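PDB 4HQN: sporozoite surface protein 2 from Plasmodium vivax, which probably acts as a sporozoite adhesin in gliding motility and host-cell invasion, its metal-binding von Willebrand factor A domain taking part in ligand recognition. Local coordinates for residues S28-Y33 against G101-T106; L21-D26 against I130-G135; A107-V112 against E145-L150. The protein carries 4 engineered substitutions. All coordinates share one frame; numbering follows the deposited sequence.

Contact 1: S28-Y33 against G101-T106; sequences SGSIGY and GTTSMT. Engineered in segment 101-106: Ser104 (natural residue Asn). With MN (manganese (II) ion), chain E.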
ATOM      1  N   SER A  28      24.001   3.075   2.203  1.00 34.22           N
ATOM      2  CA  SER A  28      25.055   4.095   2.243  1.00 35.36           C
ATOM      3  C   SER A  28      26.289   3.653   3.030  1.00 32.45           C
ATOM      4  O   SER A  28      26.242   2.678   3.782  1.00 32.59           O
ATOM      5  CB  SER A  28      24.509   5.397   2.846  1.00 28.78           C
ATOM      6  OG  SER A  28      24.203   5.231   4.215  1.00 31.20           O
ATOM      7  N   GLY A  29      27.383   4.394   2.874  1.00 35.78           N
ATOM      8  CA  GLY A  29      28.652   4.028   3.487  1.00 31.12           C
ATOM      9  C   GLY A  29      28.618   3.969   5.000  1.00 34.48           C
ATOM     10  O   GLY A  29      29.417   3.268   5.607  1.00 42.07           O
ATOM     11  N   SER A  30      27.702   4.700   5.630  1.00 32.43           N
ATOM     12  CA  SER A  30      27.611   4.643   7.091  1.00 33.83           C
ATOM     13  C   SER A  30      27.182   3.261   7.620  1.00 35.39           C
ATOM     14  O   SER A  30      27.454   2.924   8.772  1.00 33.23           O
ATOM     15  CB  SER A  30      26.702   5.764   7.662  1.00 25.66           C
ATOM     16  OG  SER A  30      25.366   5.658   7.223  1.00 30.47           O
ATOM     17  N   ILE A  31      26.502   2.469   6.798  1.00 37.33           N
ATOM     18  CA  ILE A  31      25.988   1.181   7.280  1.00 34.66           C
ATOM     19  C   ILE A  31      27.113   0.256   7.788  1.00 37.68           C
ATOM     20  O   ILE A  31      27.026  -0.294   8.890  1.00 44.67           O
ATOM     21  CB  ILE A  31      25.138   0.466   6.209  1.00 37.92           C
ATOM     22  CG1 ILE A  31      23.896   1.299   5.871  1.00 29.44           C
ATOM     23  CG2 ILE A  31      24.769  -0.956   6.658  1.00 33.67           C
ATOM     24  CD1 ILE A  31      23.000   1.632   7.093  1.00 29.95           C
ATOM     25  N   GLY A  32      28.177   0.124   7.003  1.00 28.49           N
ATOM     26  CA  GLY A  32      29.324  -0.694   7.380  1.00 35.53           C
ATOM     27  C   GLY A  32      29.259  -2.060   6.708  1.00 44.30           C
ATOM     28  O   GLY A  32      28.233  -2.740   6.780  1.00 44.49           O
ATOM     29  N   TYR A  33      30.338  -2.458   6.036  1.00 42.98           N
ATOM     30  CA  TYR A  33      30.346  -3.731   5.315  1.00 37.94           C
ATOM     31  C   TYR A  33      30.117  -4.952   6.206  1.00 38.39           C
ATOM     32  O   TYR A  33      29.311  -5.809   5.862  1.00 47.39           O
ATOM     33  CB  TYR A  33      31.623  -3.925   4.483  1.00 37.07           C
ATOM     34  CG  TYR A  33      31.526  -5.127   3.578  1.00 43.60           C
ATOM     35  CD1 TYR A  33      30.721  -5.102   2.445  1.00 40.23           C
ATOM     36  CD2 TYR A  33      32.217  -6.305   3.871  1.00 44.37           C
ATOM     37  CE1 TYR A  33      30.616  -6.214   1.614  1.00 38.98           C
ATOM     38  CE2 TYR A  33      32.127  -7.421   3.040  1.00 39.85           C
ATOM     39  CZ  TYR A  33      31.330  -7.365   1.909  1.00 46.43           C
ATOM     40  OH  TYR A  33      31.235  -8.466   1.082  1.00 53.98           O
ATOM     41  N   GLY A 101      28.946   5.746   0.051  1.00 35.16           N
ATOM     42  CA  GLY A 101      28.373   7.020  -0.334  1.00 37.33           C
ATOM     43  C   GLY A 101      27.461   7.656   0.701  1.00 34.88           C
ATOM     44  O   GLY A 101      27.434   7.272   1.876  1.00 26.91           O
ATOM     45  N   THR A 102      26.711   8.648   0.245  1.00 35.11           N
ATOM     46  CA  THR A 102      25.860   9.423   1.129  1.00 34.02           C
ATOM     47  C   THR A 102      24.497   8.734   1.226  1.00 39.45           C
ATOM     48  O   THR A 102      24.364   7.569   0.838  1.00 34.41           O
ATOM     49  CB  THR A 102      25.788  10.916   0.683  1.00 34.94           C
ATOM     50  OG1 THR A 102      25.480  11.001  -0.712  1.00 33.25           O
ATOM     51  CG2 THR A 102      27.138  11.617   0.920  1.00 30.07           C
ATOM     52  N   THR A 103      23.490   9.429   1.742  1.00 32.22           N
ATOM     53  CA  THR A 103      22.295   8.760   2.216  1.00 28.39           C
ATOM     54  C   THR A 103      21.027   9.482   1.756  1.00 38.74           C
ATOM     55  O   THR A 103      20.467  10.303   2.499  1.00 36.38           O
ATOM     56  CB  THR A 103      22.328   8.675   3.759  1.00 32.15           C
ATOM     57  OG1 THR A 103      23.630   8.243   4.190  1.00 30.95           O
ATOM     58  CG2 THR A 103      21.252   7.703   4.295  1.00 29.99           C
ATOM     59  N   SER A 104      20.590   9.177   0.529  1.00 30.66           N
ATOM     60  CA  SER A 104      19.438   9.848  -0.101  1.00 34.42           C
ATOM     61  C   SER A 104      18.095   9.410   0.454  1.00 33.20           C
ATOM     62  O   SER A 104      17.231   8.948  -0.303  1.00 29.21           O
ATOM     63  CB  SER A 104      19.408   9.559  -1.598  1.00 32.12           C
ATOM     64  OG  SER A 104      20.381  10.300  -2.287  1.00 43.95           O
ATOM     65  N   MET A 105      17.909   9.564   1.760  1.00 33.65           N
ATOM     66  CA  MET A 105      16.694   9.094   2.409  1.00 32.51           C
ATOM     67  C   MET A 105      15.455   9.866   1.941  1.00 33.24           C
ATOM     68  O   MET A 105      14.415   9.267   1.683  1.00 37.22           O
ATOM     69  CB  MET A 105      16.828   9.165   3.924  1.00 34.33           C
ATOM     70  CG  MET A 105      15.652   8.558   4.661  1.00 32.49           C
ATOM     71  SD  MET A 105      15.738   8.813   6.449  1.00 36.18           S
ATOM     72  CE  MET A 105      17.173   7.807   6.802  1.00 24.95           C
ATOM     73  N   THR A 106      15.577  11.186   1.819  1.00 32.17           N
ATOM     74  CA  THR A 106      14.476  12.023   1.356  1.00 32.27           C
ATOM     75  C   THR A 106      14.073  11.635  -0.060  1.00 36.99           C
ATOM     76  O   THR A 106      12.894  11.563  -0.384  1.00 35.72           O
ATOM     77  CB  THR A 106      14.841  13.531   1.386  1.00 30.55           C
ATOM     78  OG1 THR A 106      15.099  13.931   2.731  1.00 36.37           O
ATOM     79  CG2 THR A 106      13.706  14.381   0.826  1.00 32.54           C
TER
HETATM   80 MN    MN E 301      24.481   6.863   5.693  1.00 31.42          MN
HETATM   81  O   HOH W   1      26.360   7.261   4.739  1.00 31.19           O
HETATM   82  O   HOH W   2      22.656   6.268   6.756  1.00 25.29           O
HETATM   83  O   HOH W   3      24.751   8.624   6.912  1.00 33.70           O
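Gly101 meets the first segment through its carbonyl oxygen, which accepts the backbone N-H of Gly29 (Gly29 N to Gly101 O 3.0 Å). The donor lies 34° out of the carbonyl plane, and the same oxygen also takes a hydrogen from a water ligand of the manganese ion. That water in turn accepts from Ser30 N, so Gly101 is joined to the Ser28-Ile31 beta turn both directly and through the metal shell. Thr102 follows with its side chain directed away, but its carbonyl closes on Ser28, with Thr102 O 3.0 Å from Ser28 CB; its backbone N is held by Ser67 OG. Thr103 supplies the metal ligand of this segment. Its hydroxyl stands opposite the carbonyl carbon (chi1 -46°), which brings OG1 to 2.2 Å from manganese. Ser28 OG binds next to it, also at 2.2 Å from the ion, and Ser30 OG binds across the ion from Thr103 OG1 at 2.1 Å from the metal. Three waters complete an octahedron, one of them opposite Ser28 OG. Behind the serines stand Asp26 and Asp134, hydrogen-bonded to Ser28 OG and Ser30 OG respectively. The engineered Ser104 has its OG hydrogen-bonded to Gly66 O and Ser67 O, just before helix 105-118 begins. This is a metal ion-dependent adhesion site (MIDAS) in which hydroxyls and waters alone touch the ion. With the carboxylates in the second shell, the manganese probably stays electrophilic enough to accept an acidic ligand group in place of a water, as in the open inserted domains of integrins.

Contact 2: L21-D26 against I130-G135; sequences LYLLVD and ILMTDG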
ATOM      1  N   LEU A  21       3.627  -2.452  -0.398  1.00 33.36           N
ATOM      2  CA  LEU A  21       4.662  -2.358   0.611  1.00 31.94           C
ATOM      3  C   LEU A  21       5.940  -1.827  -0.029  1.00 33.63           C
ATOM      4  O   LEU A  21       6.523  -2.490  -0.878  1.00 26.80           O
ATOM      5  CB  LEU A  21       4.905  -3.725   1.247  1.00 29.24           C
ATOM      6  CG  LEU A  21       5.773  -3.831   2.503  1.00 34.12           C
ATOM      7  CD1 LEU A  21       5.470  -5.136   3.208  1.00 30.39           C
ATOM      8  CD2 LEU A  21       7.265  -3.710   2.206  1.00 28.80           C
ATOM      9  N   TYR A  22       6.361  -0.634   0.390  1.00 35.15           N
ATOM     10  CA  TYR A  22       7.568  -0.008  -0.145  1.00 29.16           C
ATOM     11  C   TYR A  22       8.715  -0.200   0.837  1.00 24.33           C
ATOM     12  O   TYR A  22       8.722   0.369   1.930  1.00 26.62           O
ATOM     13  CB  TYR A  22       7.340   1.483  -0.413  1.00 28.88           C
ATOM     14  CG  TYR A  22       6.078   1.777  -1.201  1.00 32.65           C
ATOM     15  CD1 TYR A  22       4.845   1.851  -0.561  1.00 26.99           C
ATOM     16  CD2 TYR A  22       6.120   2.006  -2.575  1.00 26.37           C
ATOM     17  CE1 TYR A  22       3.688   2.126  -1.255  1.00 31.07           C
ATOM     18  CE2 TYR A  22       4.958   2.286  -3.283  1.00 26.40           C
ATOM     19  CZ  TYR A  22       3.743   2.342  -2.612  1.00 30.73           C
ATOM     20  OH  TYR A  22       2.563   2.611  -3.282  1.00 35.08           O
ATOM     21  N   LEU A  23       9.657  -1.046   0.450  1.00 24.43           N
ATOM     22  CA  LEU A  23      10.808  -1.378   1.283  1.00 30.09           C
ATOM     23  C   LEU A  23      11.972  -0.474   0.849  1.00 31.67           C
ATOM     24  O   LEU A  23      12.489  -0.607  -0.260  1.00 34.25           O
ATOM     25  CB  LEU A  23      11.171  -2.856   1.121  1.00 24.08           C
ATOM     26  CG  LEU A  23      12.364  -3.376   1.929  1.00 29.48           C
ATOM     27  CD1 LEU A  23      12.208  -3.093   3.405  1.00 25.05           C
ATOM     28  CD2 LEU A  23      12.547  -4.864   1.693  1.00 28.06           C
ATOM     29  N   LEU A  24      12.339   0.469   1.716  1.00 35.68           N
ATOM     30  CA  LEU A  24      13.414   1.429   1.439  1.00 33.47           C
ATOM     31  C   LEU A  24      14.621   1.056   2.273  1.00 26.94           C
ATOM     32  O   LEU A  24      14.602   1.151   3.504  1.00 27.71           O
ATOM     33  CB  LEU A  24      12.979   2.866   1.766  1.00 23.71           C
ATOM     34  CG  LEU A  24      11.592   3.241   1.256  1.00 28.47           C
ATOM     35  CD1 LEU A  24      11.274   4.705   1.582  1.00 22.13           C
ATOM     36  CD2 LEU A  24      11.445   2.959  -0.243  1.00 23.31           C
ATOM     37  N   VAL A  25      15.664   0.604   1.588  1.00 29.64           N
ATOM     38  CA  VAL A  25      16.826   0.060   2.250  1.00 28.26           C
ATOM     39  C   VAL A  25      18.026   1.006   2.138  1.00 28.99           C
ATOM     40  O   VAL A  25      18.472   1.355   1.031  1.00 29.20           O
ATOM     41  CB  VAL A  25      17.207  -1.306   1.633  1.00 28.30           C
ATOM     42  CG1 VAL A  25      18.391  -1.915   2.382  1.00 21.94           C
ATOM     43  CG2 VAL A  25      16.002  -2.231   1.621  1.00 26.83           C
ATOM     44  N   ASP A  26      18.546   1.410   3.290  1.00 24.99           N
ATOM     45  CA  ASP A  26      19.736   2.267   3.351  1.00 20.86           C
ATOM     46  C   ASP A  26      20.959   1.492   2.848  1.00 30.03           C
ATOM     47  O   ASP A  26      21.380   0.538   3.486  1.00 33.24           O
ATOM     48  CB  ASP A  26      19.974   2.692   4.808  1.00 24.52           C
ATOM     49  CG  ASP A  26      21.000   3.813   4.945  1.00 27.75           C
ATOM     50  OD1 ASP A  26      21.930   3.894   4.116  1.00 34.98           O
ATOM     51  OD2 ASP A  26      20.858   4.615   5.896  1.00 35.58           O
ATOM     52  N   ILE A 130       8.275   0.496   4.655  1.00 29.17           N
ATOM     53  CA  ILE A 130       9.239  -0.001   5.629  1.00 36.85           C
ATOM     54  C   ILE A 130      10.600   0.658   5.351  1.00 35.35           C
ATOM     55  O   ILE A 130      11.213   0.431   4.307  1.00 31.51           O
ATOM     56  CB  ILE A 130       9.361  -1.543   5.593  1.00 37.31           C
ATOM     57  CG1 ILE A 130       8.027  -2.199   5.985  1.00 35.84           C
ATOM     58  CG2 ILE A 130      10.487  -1.992   6.502  1.00 35.46           C
ATOM     59  CD1 ILE A 130       8.019  -3.730   5.832  1.00 34.22           C
ATOM     60  N   LEU A 131      11.035   1.514   6.275  1.00 37.95           N
ATOM     61  CA  LEU A 131      12.277   2.272   6.130  1.00 35.44           C
ATOM     62  C   LEU A 131      13.359   1.619   6.967  1.00 32.32           C
ATOM     63  O   LEU A 131      13.278   1.575   8.194  1.00 32.12           O
ATOM     64  CB  LEU A 131      12.078   3.725   6.568  1.00 28.45           C
ATOM     65  CG  LEU A 131      13.308   4.638   6.493  1.00 32.75           C
ATOM     66  CD1 LEU A 131      13.772   4.888   5.069  1.00 26.43           C
ATOM     67  CD2 LEU A 131      13.014   5.966   7.178  1.00 28.37           C
ATOM     68  N   MET A 132      14.367   1.092   6.288  1.00 27.18           N
ATOM     69  CA  MET A 132      15.439   0.356   6.945  1.00 30.62           C
ATOM     70  C   MET A 132      16.700   1.216   6.852  1.00 31.50           C
ATOM     71  O   MET A 132      17.256   1.374   5.768  1.00 36.03           O
ATOM     72  CB  MET A 132      15.618  -0.987   6.215  1.00 33.86           C
ATOM     73  CG  MET A 132      16.353  -2.061   6.961  1.00 45.71           C
ATOM     74  SD  MET A 132      16.258  -3.674   6.120  1.00 48.46           S
ATOM     75  CE  MET A 132      14.504  -3.884   6.054  1.00 45.55           C
ATOM     76  N   THR A 133      17.135   1.777   7.979  1.00 30.08           N
ATOM     77  CA  THR A 133      18.193   2.792   7.977  1.00 25.82           C
ATOM     78  C   THR A 133      18.927   2.890   9.321  1.00 32.30           C
ATOM     79  O   THR A 133      18.421   2.398  10.336  1.00 29.85           O
ATOM     80  CB  THR A 133      17.629   4.183   7.600  1.00 32.13           C
ATOM     81  OG1 THR A 133      18.675   5.152   7.680  1.00 43.36           O
ATOM     82  CG2 THR A 133      16.530   4.592   8.548  1.00 27.48           C
ATOM     83  N   ASP A 134      20.130   3.480   9.328  1.00 30.92           N
ATOM     84  CA  ASP A 134      20.785   3.823  10.600  1.00 37.62           C
ATOM     85  C   ASP A 134      20.304   5.184  11.129  1.00 38.63           C
ATOM     86  O   ASP A 134      20.656   5.608  12.235  1.00 37.87           O
ATOM     87  CB  ASP A 134      22.312   3.796  10.499  1.00 33.50           C
ATOM     88  CG  ASP A 134      22.862   4.794   9.487  1.00 31.23           C
ATOM     89  OD1 ASP A 134      22.091   5.606   8.936  1.00 33.60           O
ATOM     90  OD2 ASP A 134      24.077   4.742   9.224  1.00 36.20           O
ATOM     91  N   GLY A 135      19.501   5.863  10.320  1.00 37.49           N
ATOM     92  CA  GLY A 135      18.834   7.070  10.756  1.00 36.17           C
ATOM     93  C   GLY A 135      19.741   8.282  10.716  1.00 36.97           C
ATOM     94  O   GLY A 135      19.616   9.182  11.541  1.00 39.16           O
TER
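Ile130 overlaps the side chains of two leucines on the neighbouring strand: its CD1 methyl rests 3.7 Å from Leu21 CD2, while its CG2 branch meets Leu23 CD1. Leu23 CD1 also receives the end of Met132, whose chain bends at its last torsion (chi3 -58°) to bring CE within 3.6 Å of that methyl. Leu23 and Met132 pack on helix 33-49. On the other face Leu24 CB and Leu131 CD1 touch. The backbones run parallel, with axes 4.8 Å apart. Leu24 is bonded on both its N and its O, to Ile130 O and Met132 N; flanking bonds join Ile130 N to Tyr22 O and Asp26 N to Met132 O. Beyond the last of these, Thr133 OG1 donates to Asp26 OD2 over 2.9 Å, and OD2 receives it on its anti lone pair, away from the other carboxylate oxygen. The same hydroxyl accepts from Gly135 N in an ST turn, so it is gripped from two directions. Asp134 OD1 lies 3.4 Å from Asp26 OD2, two acceptors of like charge with no bond between them, their carboxylate planes 82° apart; their other oxygens, Asp26 OD1 and Asp134 OD2, bond to Ser28 OG and Ser30 OG. Asp26, Ser28 and Ser30 form the DxSxS motif of a MIDAS, and Asp134 follows the neighbouring strand; in this Rossmann-like von Willebrand factor A fold the metal site lies at the C-terminal ends of the central parallel strands.

Contact 3: A107-V112 against E145-L150; sequences AALDEV and EVANKL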
ATOM      1  N   ALA A 107      15.056  11.380  -0.913  1.00 32.55           N
ATOM      2  CA  ALA A 107      14.745  11.007  -2.286  1.00 35.08           C
ATOM      3  C   ALA A 107      14.044   9.632  -2.360  1.00 34.24           C
ATOM      4  O   ALA A 107      13.137   9.439  -3.170  1.00 38.97           O
ATOM      5  CB  ALA A 107      16.009  11.051  -3.158  1.00 33.31           C
ATOM      6  N   ALA A 108      14.450   8.696  -1.501  1.00 30.89           N
ATOM      7  CA  ALA A 108      13.831   7.377  -1.457  1.00 29.55           C
ATOM      8  C   ALA A 108      12.361   7.526  -1.091  1.00 39.74           C
ATOM      9  O   ALA A 108      11.501   7.046  -1.818  1.00 39.12           O
ATOM     10  CB  ALA A 108      14.530   6.471  -0.442  1.00 22.13           C
ATOM     11  N   LEU A 109      12.083   8.188   0.035  1.00 34.65           N
ATOM     12  CA  LEU A 109      10.709   8.497   0.453  1.00 30.64           C
ATOM     13  C   LEU A 109       9.951   9.256  -0.623  1.00 34.84           C
ATOM     14  O   LEU A 109       8.773   9.046  -0.826  1.00 36.70           O
ATOM     15  CB  LEU A 109      10.717   9.334   1.735  1.00 29.76           C
ATOM     16  CG  LEU A 109      11.283   8.525   2.895  1.00 34.41           C
ATOM     17  CD1 LEU A 109      11.706   9.468   3.990  1.00 33.87           C
ATOM     18  CD2 LEU A 109      10.229   7.557   3.367  1.00 28.49           C
ATOM     19  N   ASP A 110      10.622  10.175  -1.293  1.00 35.08           N
ATOM     20  CA  ASP A 110       9.997  10.875  -2.403  1.00 29.27           C
ATOM     21  C   ASP A 110       9.548   9.967  -3.546  1.00 31.93           C
ATOM     22  O   ASP A 110       8.617  10.320  -4.249  1.00 38.05           O
ATOM     23  CB  ASP A 110      10.916  11.975  -2.948  1.00 30.71           C
ATOM     24  CG  ASP A 110      10.597  13.330  -2.366  1.00 70.90           C
ATOM     25  OD1 ASP A 110       9.481  13.489  -1.842  1.00 72.44           O
ATOM     26  OD2 ASP A 110      11.436  14.247  -2.419  1.00 71.51           O
ATOM     27  N   GLU A 111      10.222   8.833  -3.756  1.00 33.25           N
ATOM     28  CA  GLU A 111       9.773   7.865  -4.758  1.00 34.54           C
ATOM     29  C   GLU A 111       8.396   7.281  -4.409  1.00 37.53           C
ATOM     30  O   GLU A 111       7.587   7.043  -5.300  1.00 37.22           O
ATOM     31  CB  GLU A 111      10.785   6.731  -4.921  1.00 38.47           C
ATOM     32  CG  GLU A 111      12.076   7.153  -5.603  1.00 40.98           C
ATOM     33  CD  GLU A 111      11.834   7.740  -6.975  1.00 50.69           C
ATOM     34  OE1 GLU A 111      12.583   8.650  -7.375  1.00 66.47           O
ATOM     35  OE2 GLU A 111      10.892   7.298  -7.659  1.00 56.09           O
ATOM     36  N   VAL A 112       8.140   7.049  -3.123  1.00 26.92           N
ATOM     37  CA  VAL A 112       6.811   6.635  -2.670  1.00 29.44           C
ATOM     38  C   VAL A 112       5.763   7.713  -2.949  1.00 39.29           C
ATOM     39  O   VAL A 112       4.676   7.433  -3.452  1.00 38.55           O
ATOM     40  CB  VAL A 112       6.794   6.337  -1.162  1.00 31.21           C
ATOM     41  CG1 VAL A 112       5.420   5.842  -0.757  1.00 34.54           C
ATOM     42  CG2 VAL A 112       7.854   5.299  -0.811  1.00 25.54           C
ATOM     43  N   GLU A 145      10.372  15.790   6.893  1.00 34.34           N
ATOM     44  CA  GLU A 145       9.331  16.526   6.181  1.00 35.91           C
ATOM     45  C   GLU A 145       8.586  15.601   5.231  1.00 46.39           C
ATOM     46  O   GLU A 145       7.367  15.610   5.191  1.00 41.07           O
ATOM     47  CB  GLU A 145       9.927  17.709   5.407  1.00 39.57           C
ATOM     48  CG  GLU A 145       8.926  18.476   4.559  1.00 47.90           C
ATOM     49  CD  GLU A 145       9.545  19.666   3.828  1.00 63.14           C
ATOM     50  OE1 GLU A 145      10.736  19.593   3.456  1.00 63.62           O
ATOM     51  OE2 GLU A 145       8.839  20.679   3.630  1.00 79.24           O
ATOM     52  N   VAL A 146       9.315  14.792   4.471  1.00 41.67           N
ATOM     53  CA  VAL A 146       8.657  14.019   3.435  1.00 42.93           C
ATOM     54  C   VAL A 146       7.901  12.865   4.084  1.00 37.78           C
ATOM     55  O   VAL A 146       6.802  12.529   3.675  1.00 38.00           O
ATOM     56  CB  VAL A 146       9.634  13.533   2.349  1.00 44.50           C
ATOM     57  CG1 VAL A 146      10.845  12.858   2.980  1.00 42.63           C
ATOM     58  CG2 VAL A 146       8.917  12.595   1.377  1.00 38.79           C
ATOM     59  N   ALA A 147       8.487  12.292   5.127  1.00 35.10           N
ATOM     60  CA  ALA A 147       7.809  11.282   5.917  1.00 35.64           C
ATOM     61  C   ALA A 147       6.466  11.826   6.455  1.00 41.33           C
ATOM     62  O   ALA A 147       5.424  11.195   6.298  1.00 42.10           O
ATOM     63  CB  ALA A 147       8.705  10.817   7.051  1.00 30.80           C
ATOM     64  N   ASN A 148       6.491  13.006   7.064  1.00 39.11           N
ATOM     65  CA  ASN A 148       5.258  13.610   7.552  1.00 45.18           C
ATOM     66  C   ASN A 148       4.264  13.828   6.428  1.00 35.42           C
ATOM     67  O   ASN A 148       3.071  13.655   6.618  1.00 38.97           O
ATOM     68  CB  ASN A 148       5.521  14.927   8.290  1.00 51.14           C
ATOM     69  CG  ASN A 148       5.983  14.710   9.714  1.00 67.77           C
ATOM     70  OD1 ASN A 148       5.732  13.657  10.300  1.00 74.93           O
ATOM     71  ND2 ASN A 148       6.657  15.712  10.286  1.00 73.11           N
ATOM     72  N   LYS A 149       4.747  14.189   5.247  1.00 36.74           N
ATOM     73  CA  LYS A 149       3.822  14.330   4.134  1.00 39.96           C
ATOM     74  C   LYS A 149       3.159  12.985   3.817  1.00 37.00           C
ATOM     75  O   LYS A 149       1.957  12.931   3.591  1.00 46.00           O
ATOM     76  CB  LYS A 149       4.514  14.935   2.918  1.00 43.64           C
ATOM     77  CG  LYS A 149       4.738  16.425   3.079  1.00 50.40           C
ATOM     78  CD  LYS A 149       5.375  17.055   1.862  1.00 56.59           C
ATOM     79  CE  LYS A 149       5.540  18.564   2.074  1.00 65.71           C
ATOM     80  NZ  LYS A 149       6.449  19.195   1.076  1.00 73.74           N
ATOM     81  N   LEU A 150       3.943  11.907   3.851  1.00 36.93           N
ATOM     82  CA  LEU A 150       3.424  10.573   3.592  1.00 32.95           C
ATOM     83  C   LEU A 150       2.342  10.159   4.588  1.00 35.52           C
ATOM     84  O   LEU A 150       1.288   9.670   4.191  1.00 40.47           O
ATOM     85  CB  LEU A 150       4.554   9.544   3.577  1.00 33.00           C
ATOM     86  CG  LEU A 150       5.379   9.564   2.285  1.00 36.63           C
ATOM     87  CD1 LEU A 150       6.651   8.756   2.442  1.00 29.55           C
ATOM     88  CD2 LEU A 150       4.554   9.026   1.131  1.00 35.21           C
TER
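Leu109 and Val146 lead the packing of two neighbouring helices, 105-118 and 140-151, on one side of the central sheet of the alpha/beta von Willebrand factor A fold. The segments run in nearly the same direction, 20° apart, with their axes 9.4 Å from each other. Apolar contacts carry the interface. Leu109 spreads its two methyls: CD1 lies 3.6 Å from Val146 CG1 and CD2 3.9 Å from Leu150 CD1, so the leucine spans one turn of the opposing helix. Val146 places CG1 between its backbone N and carbonyl carbon (chi1 50°), leaving both methyls directed at Leu109 CB, each 3.7 Å from it. Further along, Val112 and Leu150 meet about at right angles, with Val112 CG1 3.8 Å from Leu150 CD2. Val112 also touches Tyr22 of strand 19-26, which ties this helix to the sheet beneath. A polar-to-apolar contact is made by Asp110, whose side chain turns back so that OD1 lies 3.4 Å from Val146 CG2.

Contact 1 and contact 2 together build the metal site, their centres 11 Å apart: the first provides the direct hydroxyl ligands and the second the acidic residues behind them, with Ser30 OG 2.6 Å from Asp134 OD2. Contact 3 is farther from the metal, the side chain of Leu109 being about 13 Å from the manganese. It shares helix 105-118 with contact 1, and Thr106 CG2 packs 3.9 Å from Val146 CG1 where the two adjoin. Leu24 of contact 2 reaches Leu109 of contact 3, CD1 to CD2 3.5 Å. The helix that follows the Thr103 loop thus packs on the sheet and, alongside, on helix 140-151.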